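Glucosidase (Croceicoccus marinus, PDB 5Z3K) probably hydrolyses O-glycosidic bonds as a beta-glucosidase of glycoside hydrolase family 39. Local coordinates at residues Asp238-Ala243 with Ala288-Asp293; Gln22-Ser27 with Gln335-Thr340; Trp152-Gln157 with Asp170-Met175. All blocks are in the same frame, centred on the assembly; numbering follows the deposited sequence.

Contact 1 of 3, residues Asp238-Ala243 with Ala288-Asp293; sequences DFRTIA and AIYMQD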
# COMPACT_ATOMS: atom_id res chain seq x y z
N ASP A 238 11.70 8.19 -0.58
CA ASP A 238 11.94 7.44 -1.81
C ASP A 238 10.69 7.28 -2.67
O ASP A 238 10.75 7.36 -3.90
CB ASP A 238 12.49 6.05 -1.50
CG ASP A 238 13.97 6.02 -1.29
OD1 ASP A 238 14.59 7.12 -1.17
OD2 ASP A 238 14.51 4.90 -1.20
N PHE A 239 9.54 7.03 -2.03
CA PHE A 239 8.36 6.70 -2.82
C PHE A 239 7.91 7.88 -3.67
O PHE A 239 7.50 7.69 -4.83
CB PHE A 239 7.28 6.19 -1.88
CG PHE A 239 7.82 5.13 -0.98
CD1 PHE A 239 8.10 3.87 -1.48
CD2 PHE A 239 8.14 5.43 0.33
CE1 PHE A 239 8.65 2.90 -0.67
CE2 PHE A 239 8.69 4.47 1.15
CZ PHE A 239 8.95 3.21 0.66
N ARG A 240 8.03 9.10 -3.15
CA ARG A 240 7.76 10.28 -3.97
C ARG A 240 8.77 10.40 -5.10
O ARG A 240 8.40 10.63 -6.26
CB ARG A 240 7.79 11.55 -3.12
CG ARG A 240 7.59 12.81 -3.95
CD ARG A 240 7.94 14.07 -3.17
NE ARG A 240 7.07 14.27 -2.02
CZ ARG A 240 7.20 15.28 -1.17
NH1 ARG A 240 8.17 16.18 -1.35
NH2 ARG A 240 6.37 15.41 -0.14
N THR A 241 10.05 10.22 -4.78
CA THR A 241 11.11 10.32 -5.79
C THR A 241 10.90 9.32 -6.92
O THR A 241 11.01 9.68 -8.10
CB THR A 241 12.48 10.12 -5.14
OG1 THR A 241 12.67 11.11 -4.13
CG2 THR A 241 13.61 10.24 -6.18
N ILE A 242 10.61 8.06 -6.58
CA ILE A 242 10.45 7.07 -7.65
C ILE A 242 9.22 7.38 -8.49
O ILE A 242 9.25 7.28 -9.72
CB ILE A 242 10.38 5.64 -7.08
CG1 ILE A 242 11.59 5.33 -6.19
CG2 ILE A 242 10.29 4.62 -8.22
CD1 ILE A 242 12.91 5.44 -6.89
N ALA A 243 8.11 7.75 -7.84
CA ALA A 243 6.86 7.98 -8.56
C ALA A 243 7.02 9.09 -9.59
O ALA A 243 6.43 9.03 -10.67
CB ALA A 243 5.73 8.32 -7.58
N ALA A 288 4.15 7.62 4.34
CA ALA A 288 2.77 7.95 4.00
C ALA A 288 2.57 9.46 3.88
O ALA A 288 1.92 9.93 2.95
CB ALA A 288 1.82 7.36 5.04
N ILE A 289 3.12 10.23 4.82
CA ILE A 289 2.95 11.68 4.77
C ILE A 289 3.61 12.24 3.51
O ILE A 289 3.02 13.05 2.79
CB ILE A 289 3.50 12.35 6.04
CG1 ILE A 289 2.61 11.93 7.23
CG2 ILE A 289 3.52 13.88 5.88
CD1 ILE A 289 3.14 12.31 8.62
N TYR A 290 4.85 11.82 3.24
CA TYR A 290 5.55 12.38 2.09
C TYR A 290 4.89 11.97 0.78
O TYR A 290 4.87 12.76 -0.17
CB TYR A 290 7.03 11.96 2.09
CG TYR A 290 7.84 12.66 3.16
CD1 TYR A 290 7.63 14.00 3.46
CD2 TYR A 290 8.79 11.96 3.91
CE1 TYR A 290 8.36 14.64 4.46
CE2 TYR A 290 9.52 12.59 4.92
CZ TYR A 290 9.30 13.93 5.17
OH TYR A 290 10.02 14.56 6.16
N MSE A 291 4.33 10.76 0.69
CA MSE A 291 3.78 10.33 -0.60
C MSE A 291 2.39 10.90 -0.82
O MSE A 291 1.84 10.80 -1.91
CB MSE A 291 3.76 8.80 -0.71
CG MSE A 291 2.66 8.14 0.09
SE MSE A 291 2.57 6.24 -0.32
CE MSE A 291 4.20 5.62 0.55
N GLN A 292 1.79 11.51 0.22
CA GLN A 292 0.51 12.18 0.03
C GLN A 292 0.63 13.31 -0.99
O GLN A 292 -0.35 13.63 -1.68
CB GLN A 292 -0.02 12.70 1.37
CG GLN A 292 -1.33 13.50 1.30
CD GLN A 292 -2.58 12.66 1.05
OE1 GLN A 292 -3.64 13.21 0.70
NE2 GLN A 292 -2.48 11.34 1.22
N ASP A 293 1.81 13.90 -1.11
CA ASP A 293 2.14 14.91 -2.11
C ASP A 293 3.10 14.27 -3.12
O ASP A 293 4.32 14.40 -3.01
CB ASP A 293 2.75 16.13 -1.44
CG ASP A 293 1.81 16.79 -0.46
OD1 ASP A 293 0.64 17.01 -0.86
OD2 ASP A 293 2.22 17.06 0.69
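Arg240 carries the polar half of this contact, gripping the backbone carbonyl of Tyr290 side-on with two nitrogens. Arg240 NH2 lies 3.0 Å from Tyr290 O, in the carbonyl plane and on a lone pair, with an N-H...O angle of 151°. Arg240 NE also bonds Tyr290 O, at 3.2 Å and 142°, but from above that plane. The oxygen itself stays close to the guanidinium plane, and the two bonds to one acceptor should limit rotation of the group. A bend at the third torsion (chi3 -64°) turns the otherwise extended arginine chain so that its NE edge meets the carbonyl. Asp293 O is also near, 2.9 Å from Arg240 NE.

The helices joined here, 238-252 and 277-291, follow strands 223-229 and 259-266 along the chain and belong to the outer layer of the (beta/alpha)8 barrel. Charge adds a looser term: Asp293 OD2 stands 4.5 Å from Arg240 NH2, well out of the guanidinium plane, so any attraction is purely electrostatic, while the other carboxylate oxygen, OD1, forms a salt bridge with Arg346.

The apolar half is buried. Phe239 points toward the other helix, and the methyl CE of Met291, a selenomethionine, lies 4.0 Å from Phe239 CD2 and equally close to CG. The phenyl ring also makes an edge-to-face pair with Trp265, while Tyr290 OH reaches beyond the contact to Asp353 O and Gly356 N.

Contact 2 of 3, residues Gln22-Ser27 with Gln335-Thr340; sequences QLHGTS and QLVGQT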
# COMPACT_ATOMS: atom_id res chain seq x y z
N GLN A 22 -7.00 9.12 -0.37
CA GLN A 22 -7.08 7.87 0.39
C GLN A 22 -6.07 6.87 -0.18
O GLN A 22 -6.38 6.08 -1.08
CB GLN A 22 -8.49 7.32 0.37
CG GLN A 22 -9.38 7.90 1.47
CD GLN A 22 -9.74 9.36 1.22
OE1 GLN A 22 -10.36 9.70 0.22
NE2 GLN A 22 -9.34 10.24 2.15
N LEU A 23 -4.85 6.90 0.37
CA LEU A 23 -3.78 6.04 -0.10
C LEU A 23 -3.50 4.86 0.83
O LEU A 23 -2.50 4.15 0.64
CB LEU A 23 -2.49 6.85 -0.29
CG LEU A 23 -2.53 7.99 -1.32
CD1 LEU A 23 -1.11 8.53 -1.60
CD2 LEU A 23 -3.17 7.49 -2.58
N HIS A 24 -4.37 4.61 1.82
CA HIS A 24 -4.10 3.57 2.82
C HIS A 24 -4.56 2.20 2.32
O HIS A 24 -5.47 1.58 2.87
CB HIS A 24 -4.75 3.88 4.15
CG HIS A 24 -4.04 3.28 5.32
ND1 HIS A 24 -2.74 3.60 5.63
CD2 HIS A 24 -4.44 2.39 6.27
CE1 HIS A 24 -2.36 2.92 6.70
NE2 HIS A 24 -3.38 2.19 7.11
N GLY A 25 -3.89 1.72 1.28
CA GLY A 25 -4.06 0.35 0.86
C GLY A 25 -3.04 -0.58 1.49
O GLY A 25 -2.01 -0.13 1.99
N THR A 26 -3.30 -1.88 1.44
CA THR A 26 -2.35 -2.83 2.00
C THR A 26 -2.58 -4.20 1.39
O THR A 26 -3.55 -4.43 0.66
CB THR A 26 -2.46 -2.92 3.53
OG1 THR A 26 -1.28 -3.54 4.05
CG2 THR A 26 -3.67 -3.76 3.93
N SER A 27 -1.66 -5.10 1.69
CA SER A 27 -1.79 -6.49 1.27
C SER A 27 -1.62 -7.36 2.50
O SER A 27 -1.25 -6.89 3.58
CB SER A 27 -0.76 -6.84 0.19
OG SER A 27 0.51 -7.02 0.77
N GLN A 335 -2.28 2.06 12.01
CA GLN A 335 -3.63 2.53 12.30
C GLN A 335 -3.71 4.05 12.32
O GLN A 335 -4.65 4.64 11.78
CB GLN A 335 -4.12 1.95 13.63
CG GLN A 335 -4.33 0.43 13.60
CD GLN A 335 -4.59 -0.13 14.99
OE1 GLN A 335 -5.72 -0.11 15.47
NE2 GLN A 335 -3.54 -0.62 15.64
N LEU A 336 -2.75 4.72 12.98
CA LEU A 336 -2.83 6.18 13.07
C LEU A 336 -2.69 6.82 11.70
O LEU A 336 -3.35 7.84 11.42
CB LEU A 336 -1.75 6.71 14.01
CG LEU A 336 -1.68 6.13 15.42
CD1 LEU A 336 -0.68 6.94 16.21
CD2 LEU A 336 -3.04 6.12 16.09
N VAL A 337 -1.85 6.25 10.83
CA VAL A 337 -1.75 6.74 9.45
C VAL A 337 -3.09 6.61 8.74
O VAL A 337 -3.61 7.56 8.16
CB VAL A 337 -0.64 6.00 8.69
CG1 VAL A 337 -0.80 6.21 7.20
CG2 VAL A 337 0.75 6.43 9.15
N GLY A 338 -3.67 5.40 8.76
CA GLY A 338 -4.91 5.19 8.04
C GLY A 338 -6.03 6.09 8.53
O GLY A 338 -6.84 6.58 7.74
N GLN A 339 -6.09 6.31 9.85
CA GLN A 339 -7.12 7.19 10.38
C GLN A 339 -6.94 8.61 9.87
O GLN A 339 -7.92 9.31 9.58
CB GLN A 339 -7.12 7.14 11.91
CG GLN A 339 -7.61 5.79 12.42
CD GLN A 339 -7.16 5.49 13.83
OE1 GLN A 339 -6.60 6.35 14.52
NE2 GLN A 339 -7.38 4.25 14.27
N THR A 340 -5.69 9.05 9.75
CA THR A 340 -5.42 10.39 9.24
C THR A 340 -5.79 10.49 7.76
O THR A 340 -6.40 11.47 7.34
CB THR A 340 -3.95 10.75 9.45
OG1 THR A 340 -3.64 10.66 10.85
CG2 THR A 340 -3.68 12.17 8.98
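A CH-pi contact joins His24, just ahead of the first barrel strand 25-27, to Gly338 on helix 329-341, at a buried place on the outside of the (beta/alpha)8 barrel. The evidence is direct: Gly338 CA sits 3.3 Å from the centroid of the His24 ring and only 9° off the ring normal, squarely over one face. The carbonyl carbon of Val337 lies above the same face, displaced toward the rim, so the imidazole rests flat on the helix backbone. With no side chain on Gly338, the two backbones can come close, His24 CA and Gly338 CA being 5.5 Å apart.

The side chain of His24 points toward the helix from the centre of an inverse gamma turn, in which Gly25 N makes a weak hydrogen bond to Leu23 O. Its CG is turned nearly anti to the backbone N (chi1 -153°), which carries the ring out over the glycine. Phe334, one turn earlier in the helix, meets the imidazole with planes inclined by about 40°. Val337 and Leu336 also pack against Leu373 of strand 369-376, linking the helix to the nine-stranded sheet. No hydrogen bond crosses between the two segments; Val337 CG1 comes in obliquely beside the ND1-CE1 bond of the imidazole, 3.6 Å from His24 ND1 and 3.7 Å from His24 CE1.

Contact 3 of 3, residues Trp152-Gln157 with Asp170-Met175; sequences WEFGDQ and DQFYEM
Strand 151-154 and helix 169-186 are the first two elements of a beta-alpha-beta unit in the (beta/alpha)8 barrel, and an aromatic pair joins them where the strand ends. Phe154 presents its edge to the face of Phe172: the ring centroids are 4.9 Å apart and the planes meet at 63°, a T-shaped arrangement somewhat inclined. Phe154 CE2 makes the approach, 3.5 Å from both Phe172 CE2 and Phe172 CZ, and it sits over the Phe172 ring toward its rim.

One turn along the helix, Met175 (a selenomethionine) packs against the Phe154 ring. Phe154 CZ is only 3.3 Å from Met175 CB, a tight approach, while Met175 CE lies in the ring plane at the edge, 3.8 Å from Phe154 CZ. The carbonyl carbon of Met175 covers part of one face. Phe154 reaches this place because its CG is anti to the backbone N (chi1 -179°), directing the ring at the helix. Next in sequence, Gly155 takes a positive phi of 117°, and its CA lies 4.0 Å from Phe172 CZ, at the edge of that ring.

Glu153 and Asp156 form salt bridges with Arg55 of strand 53-55. Tyr126 of helix 123-138 touches both Phe154 and Met175. Phe172 packs on Pro195 of strand 191-197, and strand 151-154 runs in the parallel sheet between strands 104-109 and 191-197.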
# COMPACT_ATOMS: atom_id res chain seq x y z
N TRP A 152 -8.20 -4.61 -11.33
CA TRP A 152 -7.68 -5.91 -11.73
C TRP A 152 -6.26 -5.72 -12.24
O TRP A 152 -6.02 -5.01 -13.22
CB TRP A 152 -8.59 -6.54 -12.79
CG TRP A 152 -9.94 -6.88 -12.23
CD1 TRP A 152 -11.01 -6.04 -12.09
CD2 TRP A 152 -10.35 -8.14 -11.67
NE1 TRP A 152 -12.07 -6.71 -11.51
CE2 TRP A 152 -11.68 -7.99 -11.24
CE3 TRP A 152 -9.71 -9.37 -11.50
CZ2 TRP A 152 -12.40 -9.04 -10.66
CZ3 TRP A 152 -10.43 -10.41 -10.92
CH2 TRP A 152 -11.76 -10.23 -10.51
N GLU A 153 -5.31 -6.35 -11.55
CA GLU A 153 -3.90 -6.22 -11.86
C GLU A 153 -3.41 -7.51 -12.51
O GLU A 153 -3.64 -8.60 -11.99
CB GLU A 153 -3.07 -5.94 -10.60
CG GLU A 153 -1.55 -5.76 -10.86
CD GLU A 153 -0.76 -5.52 -9.58
OE1 GLU A 153 0.23 -4.76 -9.61
OE2 GLU A 153 -1.16 -6.09 -8.54
N PHE A 154 -2.70 -7.37 -13.62
CA PHE A 154 -2.01 -8.50 -14.22
C PHE A 154 -0.51 -8.37 -14.00
O PHE A 154 0.11 -7.42 -14.49
CB PHE A 154 -2.29 -8.63 -15.72
CG PHE A 154 -1.59 -9.82 -16.33
CD1 PHE A 154 -2.19 -11.08 -16.29
CD2 PHE A 154 -0.33 -9.70 -16.88
CE1 PHE A 154 -1.54 -12.20 -16.81
CE2 PHE A 154 0.33 -10.81 -17.42
CZ PHE A 154 -0.28 -12.06 -17.37
N GLY A 155 0.07 -9.33 -13.30
CA GLY A 155 1.51 -9.39 -13.15
C GLY A 155 2.01 -9.25 -11.73
O GLY A 155 1.36 -8.64 -10.87
N ASP A 156 3.20 -9.79 -11.47
CA ASP A 156 3.90 -9.53 -10.22
C ASP A 156 5.39 -9.71 -10.49
O ASP A 156 5.85 -10.84 -10.64
CB ASP A 156 3.42 -10.44 -9.10
CG ASP A 156 4.03 -10.08 -7.75
OD1 ASP A 156 5.14 -10.56 -7.47
OD2 ASP A 156 3.41 -9.30 -6.99
N GLN A 157 6.13 -8.59 -10.55
CA GLN A 157 7.58 -8.60 -10.71
C GLN A 157 8.07 -9.49 -11.87
O GLN A 157 8.93 -10.35 -11.66
CB GLN A 157 8.25 -9.01 -9.41
CG GLN A 157 7.46 -8.61 -8.19
CD GLN A 157 8.16 -8.86 -6.87
OE1 GLN A 157 9.35 -8.59 -6.72
NE2 GLN A 157 7.40 -9.34 -5.89
N ASP A 170 6.85 -11.28 -24.92
CA ASP A 170 5.70 -11.40 -25.81
C ASP A 170 4.59 -12.24 -25.19
O ASP A 170 3.41 -11.92 -25.32
CB ASP A 170 6.11 -12.01 -27.15
CG ASP A 170 6.85 -11.03 -28.04
OD1 ASP A 170 6.56 -9.81 -27.97
OD2 ASP A 170 7.71 -11.48 -28.83
N GLN A 171 4.96 -13.34 -24.52
CA GLN A 171 3.96 -14.17 -23.87
C GLN A 171 3.29 -13.40 -22.73
O GLN A 171 2.07 -13.49 -22.55
CB GLN A 171 4.59 -15.46 -23.35
CG GLN A 171 5.04 -16.41 -24.46
CD GLN A 171 5.72 -17.65 -23.93
OE1 GLN A 171 6.67 -17.58 -23.15
NE2 GLN A 171 5.23 -18.81 -24.35
N PHE A 172 4.07 -12.63 -21.98
CA PHE A 172 3.50 -11.79 -20.93
C PHE A 172 2.56 -10.74 -21.51
O PHE A 172 1.47 -10.53 -20.98
CB PHE A 172 4.62 -11.13 -20.12
CG PHE A 172 4.13 -10.35 -18.92
CD1 PHE A 172 3.67 -9.05 -19.06
CD2 PHE A 172 4.15 -10.92 -17.66
CE1 PHE A 172 3.21 -8.33 -17.96
CE2 PHE A 172 3.70 -10.20 -16.55
CZ PHE A 172 3.22 -8.91 -16.71
N TYR A 173 2.96 -10.09 -22.61
CA TYR A 173 2.12 -9.06 -23.21
C TYR A 173 0.79 -9.63 -23.70
O TYR A 173 -0.27 -9.02 -23.52
CB TYR A 173 2.83 -8.36 -24.37
CG TYR A 173 4.22 -7.82 -24.11
CD1 TYR A 173 4.62 -7.44 -22.83
CD2 TYR A 173 5.12 -7.66 -25.15
CE1 TYR A 173 5.90 -6.92 -22.60
CE2 TYR A 173 6.40 -7.17 -24.93
CZ TYR A 173 6.79 -6.80 -23.67
OH TYR A 173 8.07 -6.30 -23.48
N GLU A 174 0.84 -10.79 -24.36
CA GLU A 174 -0.40 -11.35 -24.89
C GLU A 174 -1.33 -11.76 -23.76
O GLU A 174 -2.56 -11.61 -23.87
CB GLU A 174 -0.09 -12.53 -25.82
CG GLU A 174 0.58 -12.12 -27.12
CD GLU A 174 -0.29 -11.21 -27.98
OE1 GLU A 174 0.19 -10.13 -28.40
OE2 GLU A 174 -1.45 -11.58 -28.26
N MSE A 175 -0.77 -12.25 -22.67
CA MSE A 175 -1.54 -12.59 -21.48
C MSE A 175 -2.17 -11.33 -20.87
O MSE A 175 -3.32 -11.35 -20.45
CB MSE A 175 -0.66 -13.29 -20.46
CG MSE A 175 -0.39 -14.74 -20.78
SE MSE A 175 0.83 -15.56 -19.53
CE MSE A 175 -0.36 -15.77 -17.96

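Overall arrangement
From the N terminus, 22-27 comes first and meets its partner only at 335-340, more than 300 residues later, so contact 2 spans most of the barrel. Within that span contact 3 closes a short loop between strand 151-154 and helix 169-186, and contact 1 then joins helices 238-252 and 277-291. These two are in series, neither crossing nor enclosing the other, about 26 Å apart between centres. Contacts 1 and 2 touch, Ala288 CB lying 3.6 Å from Val337 CG1, which makes helices 277-291 and 329-341 neighbours. Contact 3 stands apart from both, although it and contact 2 reach the same barrel sheet.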